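Ribose 5-phosphate isomerase RpiB (Thermoanaerobacter tengcongensis, PDB 4EGS) probably removes phosphate from phosphotyrosine through this N-terminal low molecular weight phosphatase domain, and as a whole protein probably also interconverts aldose and ketose sugars. Local coordinates at residues Met50-Ile54 with Thr165-Ser170; Ile54-Ser59 with Ile173-Ile177; Ala118-Ser122 with Gly149-Asp153; Leu110-Val116 with Tyr131-Lys137. All coordinates share one frame; numbering follows the deposited sequence. Where two conformers were deposited one is given.

Contact 1: Met50-Ile54 with Thr165-Ser170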
loop_
_atom_site.group_PDB
_atom_site.type_symbol
_atom_site.label_atom_id
_atom_site.label_comp_id
_atom_site.label_asym_id
_atom_site.label_seq_id
_atom_site.Cartn_x
_atom_site.Cartn_y
_atom_site.Cartn_z
ATOM N N MET A 50 12.350 16.784 -2.166
ATOM C CA MET A 50 13.295 15.795 -1.655
ATOM C C MET A 50 12.574 14.543 -1.174
ATOM O O MET A 50 12.954 13.426 -1.524
ATOM C CB MET A 50 14.144 16.383 -0.523
ATOM C CG MET A 50 15.223 17.351 -0.990
ATOM S SD MET A 50 15.970 18.296 0.356
ATOM C CE MET A 50 16.908 17.028 1.196
ATOM N N ALA A 51 11.533 14.738 -0.369
ATOM C CA ALA A 51 10.731 13.630 0.136
ATOM C C ALA A 51 10.121 12.837 -1.015
ATOM O O ALA A 51 10.079 11.609 -0.980
ATOM C CB ALA A 51 9.643 14.142 1.064
ATOM N N GLU A 52 9.654 13.551 -2.034
ATOM C CA GLU A 52 9.104 12.923 -3.227
ATOM C C GLU A 52 10.189 12.192 -4.007
ATOM O O GLU A 52 9.974 11.087 -4.506
ATOM C CB GLU A 52 8.455 13.975 -4.124
ATOM C CG GLU A 52 8.052 13.473 -5.496
ATOM C CD GLU A 52 7.745 14.601 -6.455
ATOM O OE1 GLU A 52 7.359 14.316 -7.609
ATOM O OE2 GLU A 52 7.894 15.777 -6.057
ATOM N N GLY A 53 11.357 12.820 -4.101
ATOM C CA GLY A 53 12.461 12.292 -4.880
ATOM C C GLY A 53 12.969 10.937 -4.424
ATOM O O GLY A 53 13.001 9.989 -5.208
ATOM N N ILE A 54 13.368 10.839 -3.160
ATOM C CA ILE A 54 13.951 9.597 -2.659
ATOM C C ILE A 54 12.901 8.513 -2.405
ATOM O O ILE A 54 13.224 7.325 -2.407
ATOM C CB ILE A 54 14.834 9.820 -1.401
ATOM C CG1 ILE A 54 14.082 9.464 -0.115
ATOM C CG2 ILE A 54 15.363 11.248 -1.362
ATOM C CD1 ILE A 54 13.174 10.557 0.388
ATOM N N THR A 165 18.679 16.790 6.777
ATOM C CA THR A 165 17.264 16.738 6.422
ATOM C C THR A 165 16.995 15.598 5.440
ATOM O O THR A 165 15.962 14.928 5.514
ATOM C CB THR A 165 16.777 18.096 5.853
ATOM O OG1 THR A 165 15.993 18.773 6.843
ATOM C CG2 THR A 165 15.933 17.911 4.600
ATOM N N ALA A 166 17.943 15.370 4.538
ATOM C CA ALA A 166 17.845 14.275 3.579
ATOM C C ALA A 166 17.885 12.908 4.265
ATOM O O ALA A 166 17.171 11.987 3.870
ATOM C CB ALA A 166 18.944 14.385 2.528
ATOM N N GLU A 167 18.721 12.788 5.291
ATOM C CA GLU A 167 18.850 11.545 6.043
ATOM C C GLU A 167 17.565 11.230 6.805
ATOM O O GLU A 167 17.079 10.098 6.774
ATOM C CB GLU A 167 20.017 11.640 7.020
ATOM C CG GLU A 167 21.368 11.901 6.381
ATOM C CD GLU A 167 22.341 12.489 7.376
ATOM O OE1 GLU A 167 23.524 12.683 7.029
ATOM O OE2 GLU A 167 21.912 12.761 8.515
ATOM N N GLU A 168 17.018 12.236 7.486
ATOM C CA GLU A 168 15.778 12.061 8.235
ATOM C C GLU A 168 14.650 11.635 7.305
ATOM O O GLU A 168 13.907 10.704 7.605
ATOM C CB GLU A 168 15.397 13.339 8.989
ATOM C CG GLU A 168 14.035 13.256 9.672
ATOM C CD GLU A 168 13.790 14.382 10.661
ATOM O OE1 GLU A 168 14.768 14.888 11.250
ATOM O OE2 GLU A 168 12.614 14.759 10.851
ATOM N N LEU A 169 14.543 12.317 6.169
ATOM C CA LEU A 169 13.536 11.997 5.164
ATOM C C LEU A 169 13.688 10.568 4.652
ATOM O O LEU A 169 12.703 9.842 4.515
ATOM C CB LEU A 169 13.617 12.989 4.001
ATOM C CG LEU A 169 12.404 13.894 3.779
ATOM C CD1 LEU A 169 11.782 14.314 5.102
ATOM C CD2 LEU A 169 12.805 15.117 2.968
ATOM N N SER A 170 14.925 10.169 4.375
ATOM C CA SER A 170 15.206 8.823 3.889
ATOM C C SER A 170 14.835 7.773 4.928
ATOM O O SER A 170 14.368 6.687 4.588
ATOM C CB SER A 170 16.682 8.687 3.511
ATOM O OG SER A 170 17.031 9.597 2.483
#

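Contact 2: Ile54-Ser59 with Ile173-Ile177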
loop_
_atom_site.group_PDB
_atom_site.type_symbol
_atom_site.label_atom_id
_atom_site.label_comp_id
_atom_site.label_asym_id
_atom_site.label_seq_id
_atom_site.Cartn_x
_atom_site.Cartn_y
_atom_site.Cartn_z
ATOM N N ILE A 54 13.368 10.839 -3.160
ATOM C CA ILE A 54 13.951 9.597 -2.659
ATOM C C ILE A 54 12.901 8.513 -2.405
ATOM O O ILE A 54 13.224 7.325 -2.407
ATOM C CB ILE A 54 14.834 9.820 -1.401
ATOM C CG1 ILE A 54 14.082 9.464 -0.115
ATOM C CG2 ILE A 54 15.363 11.248 -1.362
ATOM C CD1 ILE A 54 13.174 10.557 0.388
ATOM N N PHE A 55 11.650 8.918 -2.193
ATOM C CA PHE A 55 10.560 7.957 -2.042
ATOM C C PHE A 55 10.422 7.141 -3.317
ATOM O O PHE A 55 10.395 5.912 -3.277
ATOM C CB PHE A 55 9.235 8.656 -1.729
ATOM C CG PHE A 55 8.051 7.721 -1.675
ATOM C CD1 PHE A 55 7.696 7.098 -0.490
ATOM C CD2 PHE A 55 7.293 7.468 -2.809
ATOM C CE1 PHE A 55 6.610 6.242 -0.437
ATOM C CE2 PHE A 55 6.210 6.613 -2.763
ATOM C CZ PHE A 55 5.867 6.000 -1.576
ATOM N N ASN A 56 10.323 7.839 -4.444
ATOM C CA ASN A 56 10.237 7.185 -5.742
ATOM C C ASN A 56 11.456 6.317 -6.007
ATOM O O ASN A 56 11.323 5.174 -6.435
ATOM C CB ASN A 56 10.055 8.213 -6.861
ATOM C CG ASN A 56 8.674 8.838 -6.857
ATOM O OD1 ASN A 56 7.707 8.228 -6.402
ATOM N ND2 ASN A 56 8.574 10.060 -7.369
ATOM N N ALA A 57 12.640 6.857 -5.731
ATOM C CA ALA A 57 13.887 6.114 -5.900
ATOM C C ALA A 57 13.888 4.827 -5.078
ATOM O O ALA A 57 14.439 3.811 -5.501
ATOM C CB ALA A 57 15.079 6.982 -5.532
ATOM N N LYS A 58 13.271 4.877 -3.902
ATOM C CA LYS A 58 13.088 3.682 -3.088
ATOM C C LYS A 58 11.941 2.849 -3.648
ATOM O O LYS A 58 12.011 1.623 -3.685
ATOM C CB LYS A 58 12.805 4.049 -1.630
ATOM C CG LYS A 58 13.987 4.637 -0.874
ATOM C CD LYS A 58 13.624 4.880 0.583
ATOM C CE LYS A 58 14.655 5.745 1.293
ATOM N NZ LYS A 58 15.971 5.063 1.436
ATOM N N SER A 59 10.887 3.529 -4.088
ATOM C CA SER A 59 9.741 2.863 -4.698
ATOM C C SER A 59 10.096 2.290 -6.068
ATOM O O SER A 59 9.374 1.450 -6.601
ATOM C CB SER A 59 8.563 3.829 -4.827
ATOM O OG SER A 59 7.516 3.252 -5.588
ATOM N N ILE A 173 10.860 7.796 5.262
ATOM C CA ILE A 173 10.238 7.187 4.091
ATOM C C ILE A 173 10.417 5.663 4.105
ATOM O O ILE A 173 9.568 4.921 3.601
ATOM C CB ILE A 173 10.733 7.842 2.770
ATOM C CG1 ILE A 173 9.759 8.938 2.327
ATOM C CG2 ILE A 173 10.864 6.827 1.654
ATOM C CD1 ILE A 173 10.259 10.347 2.546
ATOM N N ASP A 174 11.509 5.200 4.710
ATOM C CA ASP A 174 11.710 3.770 4.936
ATOM C C ASP A 174 10.561 3.183 5.752
ATOM O O ASP A 174 10.026 2.125 5.416
ATOM C CB ASP A 174 13.041 3.509 5.649
ATOM C CG ASP A 174 14.214 3.432 4.690
ATOM O OD1 ASP A 174 13.983 3.243 3.477
ATOM O OD2 ASP A 174 15.369 3.548 5.151
ATOM N N LYS A 175 10.184 3.878 6.823
ATOM C CA LYS A 175 9.060 3.458 7.652
ATOM C C LYS A 175 7.752 3.609 6.886
ATOM O O LYS A 175 6.841 2.792 7.025
ATOM C CB LYS A 175 8.995 4.285 8.938
ATOM C CG LYS A 175 10.277 4.310 9.749
ATOM C CD LYS A 175 10.023 4.871 11.142
ATOM C CE LYS A 175 11.315 5.313 11.814
ATOM N NZ LYS A 175 12.346 4.239 11.830
ATOM N N LEU A 176 7.674 4.666 6.083
ATOM C CA LEU A 176 6.490 4.962 5.285
ATOM C C LEU A 176 6.186 3.813 4.332
ATOM O O LEU A 176 5.066 3.308 4.287
ATOM C CB LEU A 176 6.717 6.243 4.477
ATOM C CG LEU A 176 5.566 7.229 4.264
ATOM C CD1 LEU A 176 5.781 8.016 2.977
ATOM C CD2 LEU A 176 4.211 6.543 4.261
ATOM N N ILE A 177 7.200 3.409 3.573
ATOM C CA ILE A 177 7.052 2.371 2.558
ATOM C C ILE A 177 6.594 1.032 3.144
ATOM O O ILE A 177 5.779 0.327 2.543
ATOM C CB ILE A 177 8.356 2.209 1.745
ATOM C CG1 ILE A 177 8.539 3.414 0.820
ATOM C CG2 ILE A 177 8.348 0.922 0.937
ATOM C CD1 ILE A 177 9.685 3.276 -0.147
#

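Contact 3: Ala118-Ser122 with Gly149-Asp153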
loop_
_atom_site.group_PDB
_atom_site.type_symbol
_atom_site.label_atom_id
_atom_site.label_comp_id
_atom_site.label_asym_id
_atom_site.label_seq_id
_atom_site.Cartn_x
_atom_site.Cartn_y
_atom_site.Cartn_z
ATOM N N ALA A 118 2.305 15.896 5.391
ATOM C CA ALA A 118 2.916 17.209 5.561
ATOM C C ALA A 118 4.238 17.094 6.311
ATOM O O ALA A 118 4.373 16.281 7.225
ATOM C CB ALA A 118 1.968 18.136 6.299
ATOM N N MET A 119 5.212 17.909 5.919
ATOM C CA MET A 119 6.515 17.911 6.572
ATOM C C MET A 119 6.409 18.424 8.002
ATOM O O MET A 119 7.136 17.976 8.890
ATOM C CB MET A 119 7.510 18.766 5.787
ATOM C CG MET A 119 7.847 18.214 4.416
ATOM S SD MET A 119 8.493 16.536 4.511
ATOM C CE MET A 119 7.323 15.674 3.467
ATOM N N ALA A 120 5.495 19.365 8.219
ATOM C CA ALA A 120 5.320 19.970 9.532
ATOM C C ALA A 120 3.855 20.000 9.947
ATOM O O ALA A 120 2.959 19.863 9.114
ATOM C CB ALA A 120 5.903 21.373 9.548
ATOM N N PHE A 121 3.622 20.187 11.241
ATOM C CA PHE A 121 2.271 20.262 11.782
ATOM C C PHE A 121 1.566 21.518 11.280
ATOM O O PHE A 121 0.336 21.578 11.239
ATOM C CB PHE A 121 2.313 20.256 13.311
ATOM C CG PHE A 121 1.321 19.321 13.941
ATOM C CD1 PHE A 121 1.465 17.950 13.812
ATOM C CD2 PHE A 121 0.251 19.812 14.672
ATOM C CE1 PHE A 121 0.558 17.085 14.392
ATOM C CE2 PHE A 121 -0.659 18.951 15.256
ATOM C CZ PHE A 121 -0.505 17.587 15.115
ATOM N N SER A 122 2.356 22.518 10.900
ATOM C CA SER A 122 1.826 23.758 10.349
ATOM C C SER A 122 1.148 23.505 9.009
ATOM O O SER A 122 0.044 23.989 8.758
ATOM C CB SER A 122 2.944 24.786 10.176
ATOM O OG SER A 122 3.909 24.340 9.237
ATOM N N GLY A 149 6.823 15.537 15.821
ATOM C CA GLY A 149 7.723 16.586 15.382
ATOM C C GLY A 149 7.569 16.950 13.918
ATOM O O GLY A 149 6.690 16.439 13.224
ATOM N N ASP A 150 8.433 17.847 13.455
ATOM C CA ASP A 150 8.407 18.302 12.071
ATOM C C ASP A 150 9.773 18.106 11.429
ATOM O O ASP A 150 10.784 18.015 12.123
ATOM C CB ASP A 150 8.048 19.787 12.006
ATOM C CG ASP A 150 7.045 20.199 13.064
ATOM O OD1 ASP A 150 7.299 21.205 13.757
ATOM O OD2 ASP A 150 6.004 19.526 13.200
ATOM N N VAL A 151 9.799 18.044 10.103
ATOM C CA VAL A 151 11.054 18.106 9.368
ATOM C C VAL A 151 11.311 19.567 9.025
ATOM O O VAL A 151 10.580 20.162 8.234
ATOM C CB VAL A 151 11.010 17.264 8.082
ATOM C CG1 VAL A 151 12.355 17.313 7.373
ATOM C CG2 VAL A 151 10.632 15.828 8.403
ATOM N N GLU A 152 12.345 20.143 9.630
ATOM C CA GLU A 152 12.577 21.584 9.559
ATOM C C GLU A 152 13.092 22.065 8.203
ATOM O O GLU A 152 13.733 21.317 7.466
ATOM C CB GLU A 152 13.531 22.022 10.674
ATOM C CG GLU A 152 13.155 21.508 12.060
ATOM C CD GLU A 152 11.953 22.218 12.661
ATOM O OE1 GLU A 152 11.409 23.144 12.021
ATOM O OE2 GLU A 152 11.552 21.851 13.787
ATOM N N ASP A 153 12.808 23.327 7.895
ATOM C CA ASP A 153 13.191 23.943 6.629
ATOM C C ASP A 153 14.695 24.193 6.573
ATOM O O ASP A 153 15.245 24.888 7.429
ATOM C CB ASP A 153 12.439 25.268 6.452
ATOM C CG ASP A 153 12.480 25.790 5.024
ATOM O OD1 ASP A 153 13.312 25.317 4.223
ATOM O OD2 ASP A 153 11.674 26.691 4.702
#

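Contact 4: Leu110-Val116 with Tyr131-Lys137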
loop_
_atom_site.group_PDB
_atom_site.type_symbol
_atom_site.label_atom_id
_atom_site.label_comp_id
_atom_site.label_asym_id
_atom_site.label_seq_id
_atom_site.Cartn_x
_atom_site.Cartn_y
_atom_site.Cartn_z
ATOM N N LEU A 110 -5.344 16.992 -3.975
ATOM C CA LEU A 110 -5.911 16.388 -2.771
ATOM C C LEU A 110 -6.864 15.236 -3.080
ATOM O O LEU A 110 -6.839 14.205 -2.408
ATOM C CB LEU A 110 -6.608 17.447 -1.916
ATOM C CG LEU A 110 -5.902 17.798 -0.605
ATOM C CD1 LEU A 110 -4.424 18.049 -0.842
ATOM C CD2 LEU A 110 -6.550 19.007 0.044
ATOM N N LYS A 111 -7.702 15.417 -4.097
ATOM C CA LYS A 111 -8.655 14.387 -4.502
ATOM C C LYS A 111 -7.956 13.141 -5.035
ATOM O O LYS A 111 -8.358 12.015 -4.737
ATOM C CB LYS A 111 -9.610 14.931 -5.564
ATOM C CG LYS A 111 -10.671 15.878 -5.034
ATOM C CD LYS A 111 -11.413 16.552 -6.179
ATOM C CE LYS A 111 -12.693 17.219 -5.706
ATOM N NZ LYS A 111 -13.702 16.220 -5.255
ATOM N N GLY A 112 -6.909 13.348 -5.827
ATOM C CA GLY A 112 -6.180 12.249 -6.432
ATOM C C GLY A 112 -5.266 11.531 -5.457
ATOM O O GLY A 112 -4.738 10.461 -5.762
ATOM N N ALA A 113 -5.083 12.118 -4.280
ATOM C CA ALA A 113 -4.192 11.550 -3.275
ATOM C C ALA A 113 -4.900 10.551 -2.366
ATOM O O ALA A 113 -5.938 10.858 -1.781
ATOM C CB ALA A 113 -3.551 12.656 -2.448
ATOM N N ASP A 114 -4.333 9.352 -2.258
ATOM C CA ASP A 114 -4.831 8.356 -1.319
ATOM C C ASP A 114 -4.369 8.742 0.078
ATOM O O ASP A 114 -5.044 8.472 1.073
ATOM C CB ASP A 114 -4.299 6.964 -1.671
ATOM C CG ASP A 114 -4.605 6.566 -3.101
ATOM O OD1 ASP A 114 -5.762 6.184 -3.378
ATOM O OD2 ASP A 114 -3.688 6.624 -3.947
ATOM N N LEU A 115 -3.206 9.383 0.132
ATOM C CA LEU A 115 -2.588 9.796 1.382
ATOM C C LEU A 115 -1.792 11.074 1.151
ATOM O O LEU A 115 -1.066 11.189 0.165
ATOM C CB LEU A 115 -1.663 8.691 1.896
ATOM C CG LEU A 115 -0.631 9.061 2.964
ATOM C CD1 LEU A 115 -1.294 9.308 4.309
ATOM C CD2 LEU A 115 0.437 7.983 3.073
ATOM N N VAL A 116 -1.934 12.039 2.052
ATOM C CA VAL A 116 -1.165 13.272 1.953
ATOM C C VAL A 116 -0.386 13.548 3.239
ATOM O O VAL A 116 -0.967 13.668 4.318
ATOM C CB VAL A 116 -2.055 14.479 1.568
ATOM C CG1 VAL A 116 -3.354 14.462 2.348
ATOM C CG2 VAL A 116 -1.309 15.785 1.776
ATOM N N TYR A 131 -9.485 22.358 4.408
ATOM C CA TYR A 131 -10.054 21.185 3.752
ATOM C C TYR A 131 -10.516 20.130 4.752
ATOM O O TYR A 131 -9.836 19.124 4.953
ATOM C CB TYR A 131 -9.035 20.562 2.796
ATOM C CG TYR A 131 -8.496 21.511 1.750
ATOM C CD1 TYR A 131 -9.288 21.923 0.686
ATOM C CD2 TYR A 131 -7.191 21.984 1.818
ATOM C CE1 TYR A 131 -8.799 22.788 -0.276
ATOM C CE2 TYR A 131 -6.693 22.845 0.859
ATOM C CZ TYR A 131 -7.502 23.245 -0.184
ATOM O OH TYR A 131 -7.011 24.104 -1.140
ATOM N N PRO A 132 -11.681 20.349 5.380
ATOM C CA PRO A 132 -12.207 19.341 6.300
ATOM C C PRO A 132 -12.757 18.154 5.516
ATOM O O PRO A 132 -13.197 18.330 4.379
ATOM C CB PRO A 132 -13.347 20.080 7.018
ATOM C CG PRO A 132 -13.195 21.532 6.643
ATOM C CD PRO A 132 -12.566 21.518 5.297
ATOM N N GLU A 133 -12.709 16.966 6.116
ATOM C CA GLU A 133 -13.163 15.722 5.484
ATOM C C GLU A 133 -12.262 15.251 4.336
ATOM O O GLU A 133 -12.481 14.184 3.758
ATOM C CB GLU A 133 -14.643 15.786 5.076
ATOM C CG GLU A 133 -15.613 15.783 6.258
ATOM C CD GLU A 133 -15.584 17.080 7.052
ATOM O OE1 GLU A 133 -15.788 18.153 6.445
ATOM O OE2 GLU A 133 -15.354 17.027 8.280
ATOM N N TYR A 134 -11.259 16.060 4.008
ATOM C CA TYR A 134 -10.079 15.578 3.308
ATOM C C TYR A 134 -9.109 15.224 4.419
ATOM O O TYR A 134 -8.087 14.576 4.200
ATOM C CB TYR A 134 -9.469 16.672 2.433
ATOM C CG TYR A 134 -10.146 16.858 1.096
ATOM C CD1 TYR A 134 -10.461 15.768 0.294
ATOM C CD2 TYR A 134 -10.467 18.127 0.635
ATOM C CE1 TYR A 134 -11.079 15.940 -0.932
ATOM C CE2 TYR A 134 -11.085 18.308 -0.585
ATOM C CZ TYR A 134 -11.388 17.214 -1.364
ATOM O OH TYR A 134 -12.005 17.399 -2.580
ATOM N N ALA A 135 -9.465 15.660 5.625
ATOM C CA ALA A 135 -8.632 15.511 6.813
ATOM C C ALA A 135 -8.375 14.054 7.184
ATOM O O ALA A 135 -7.425 13.753 7.908
ATOM C CB ALA A 135 -9.261 16.253 7.988
ATOM N N ASP A 136 -9.223 13.157 6.692
ATOM C CA ASP A 136 -9.094 11.735 6.995
ATOM C C ASP A 136 -7.803 11.156 6.424
ATOM O O ASP A 136 -7.253 10.193 6.960
ATOM C CB ASP A 136 -10.301 10.959 6.462
ATOM C CG ASP A 136 -10.305 9.509 6.911
ATOM O OD1 ASP A 136 -10.642 8.630 6.090
ATOM O OD2 ASP A 136 -9.974 9.250 8.088
ATOM N N LYS A 137 -7.321 11.747 5.335
ATOM C CA LYS A 137 -6.090 11.288 4.703
ATOM C C LYS A 137 -4.933 12.263 4.914
ATOM O O LYS A 137 -3.846 12.073 4.370
ATOM C CB LYS A 137 -6.311 11.021 3.209
ATOM C CG LYS A 137 -6.969 12.161 2.448
ATOM C CD LYS A 137 -7.307 11.743 1.025
ATOM C CE LYS A 137 -8.040 12.840 0.275
ATOM N NZ LYS A 137 -8.387 12.420 -1.113
#

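Contact 1: Met50-Ile54 with Thr165-Ser170
Helix segments Met50-Ile54 and Thr165-Ser170 pass each other at a signed crossing angle of -55°, with 9.7 Å between their axes and Ala51 and Leu169 as the nearest pair of residues at mid-contact. They belong to the crossing of helices 47-61 and 159-179 in the low molecular weight phosphatase domain. No hydrogen bond joins them, and the interface is mostly apolar. Leu169 lies over the backbone of Ala51: its CD2 branch comes within 3.6 Å of Ala51 N and 3.8 Å of Ala51 CB, an approach that suits the short methyl side chain of alanine. Met50 reaches across with its terminal methyl. Its chain runs out extended at chi2 and then bends at chi3 (70°), which turns that methyl back toward the other helix, where CE sits 3.6 Å from both Ala166 CB and Thr165 CG2. The CE methyl thus rests against both methyl groups. One helical turn on, Ile54 CG1 lies 3.9 Å from Ser170 OG. In the conformer given, that hydroxyl donates to Ala166 O at 2.8 Å within its own helix; the same carbonyl accepts Ser170 N from the opposite face of its plane. Helix 83-93 covers one flank, with Met50 on Ala85 and Leu89, and Ala166 and Ser170 on Tyr93, while Val151 of the loop before helix 159-179 packs against Leu169.

Contact 2: Ile54-Ser59 with Ile173-Ile177
The crossing of helices 47-61 and 159-179, part of the helical layer over the parallel sheet of this phosphatase domain, continues here from Ile54-Ser59 to Ile173-Ile177. Ile173 is branched enough to serve three neighbours: its CD1 meets Ile54 CD1 at 3.6 Å, while CG2 lies 3.8 Å from Phe55 CD1 and 3.5 Å from Lys58 CD. The Phe55 side chain leaves its helix with CG anti to the backbone N (chi1 175°), and this sends the ring to the sheet-facing side of the crossing, where CE1 approaches Ile177 CG1 at 3.6 Å and also touches Leu176 CD1. The ring also packs on Val37 of strand 36-41, so a large flat side chain packs against both the partner helix and the sheet. Ile177 extends its CD1 methyl to 3.5 Å from Lys58 CB. Lys58 is amphipathic in use: its methylenes lie on the isoleucines, and a bend at chi4 turns its amine to Asp174. Lys58 NZ lies 3.4 Å from Asp174 OD1, a salt bridge with a weak hydrogen bond. The chemistry therefore implies that burial of hydrocarbon carries most of the contact, with the charged pair adding a looser attraction at its more exposed border.

Contact 3: Ala118-Ser122 with Gly149-Asp153
With CG anti to its carbonyl carbon (chi1 -36°), Asp150 brings OD2 to Phe121 N at the start of helix 121-130. The contact joins two loops of the low molecular weight phosphatase fold: the turn that follows strand 115-118, and the loop that carries Asp153, the predicted proton donor and a residue of the bicarbonate pocket. Ala120 occupies the N-cap position, and its methyl packs 3.6 Å from Asp150 CB, close enough that a small side chain fits well. The side chain of Ala120 offers no acceptor. Asp150 OD2 accepts from Phe121 N, in the first turn, at 3.2 Å and an N-H...O angle of 155°. The carboxylate is met from above its plane, 63° out of it, and its negative charge would be expected to interact favourably with the helix N-terminus. A second bond, from Val151 N to Met119 O, is nearly straight and ties the loops through their backbones. Met119 bends at both chi2 and chi3, which carries its sulfur and methyl inward, away from the Asp153 loop, to pack on Arg47 and Ala51 of helix 47-61. Val151 is likewise suited to burial, its methyls resting on Leu169 and Leu172 of helix 159-179, while its carbonyl accepts a weak bond from Arg47 NE. The Met119 carbonyl has a further neighbour: Asp150 CA lies 3.4 Å from Met119 O, forming a CA-H...O contact beside the Val151 N bond.

Contact 4: Leu110-Val116 with Tyr131-Lys137
Lys137 reaches along Leu110-Val116 with its whole length. Its CB lies 3.6 Å from Asp114 O; from there CG takes the position between backbone N and carbonyl carbon (chi1 51°), and the chain runs fully extended. CD passes 3.2 Å from Ala113 O, CE passes beside Leu110 O, and NZ ends beside two carbonyls. Lys137 NZ donates to Leu110 O at 2.7 Å and to Ala113 O at 3.0 Å, the latter in the carbonyl plane and the former tilted 25° from it. Two bonds thus fix the ammonium group near the last turn of helix 108-112, where its positive charge would be expected to suit these carbonyls; a long flexible lysine can reach this place from the adjacent loop. The backbone adds Val116 N to Lys137 O, at 3.0 Å. On the other flank Leu110 CD2 rests over one face of the Tyr131 ring, 3.7 Å from its centroid, in a CH-pi contact offset toward the CG-CD2 side of the ring. Tyr134, closing a type II turn that begins at Tyr131, sets its OH 3.2 Å from Lys111 CG. Leu110, Ala113 and Val116 pack on Leu38 of strand 36-41, while Val116 also pairs with Phe139, so the contact joins helix 108-112 to the edge where strand 138-140 runs parallel to strand 115-118.

In the fold
Contacts 1 and 2 are consecutive parts of one helix crossing, with centres 8 Å apart and Ile54 common to both; Ala51 O touches Ile173 CD1 at 3.7 Å between them. Contact 3 borders contact 1, where Met119 CE lies 3.7 Å from Ala51 CB and Leu169 CD1 lies 3.8 Å from Val151 CG1. This junction lies beside the predicted catalytic Arg47, whose side chain is about 5 Å from that of Leu169 and about 4 Å from that of Met119. Contact 3 also holds Asp153 of the bicarbonate pocket. Contact 4, its centre 22 Å from that of contact 1, touches contact 2 through Leu115 CD2 and Leu176 CD2 at 4.2 Å, and strand 115-118 leads from it directly into contact 3.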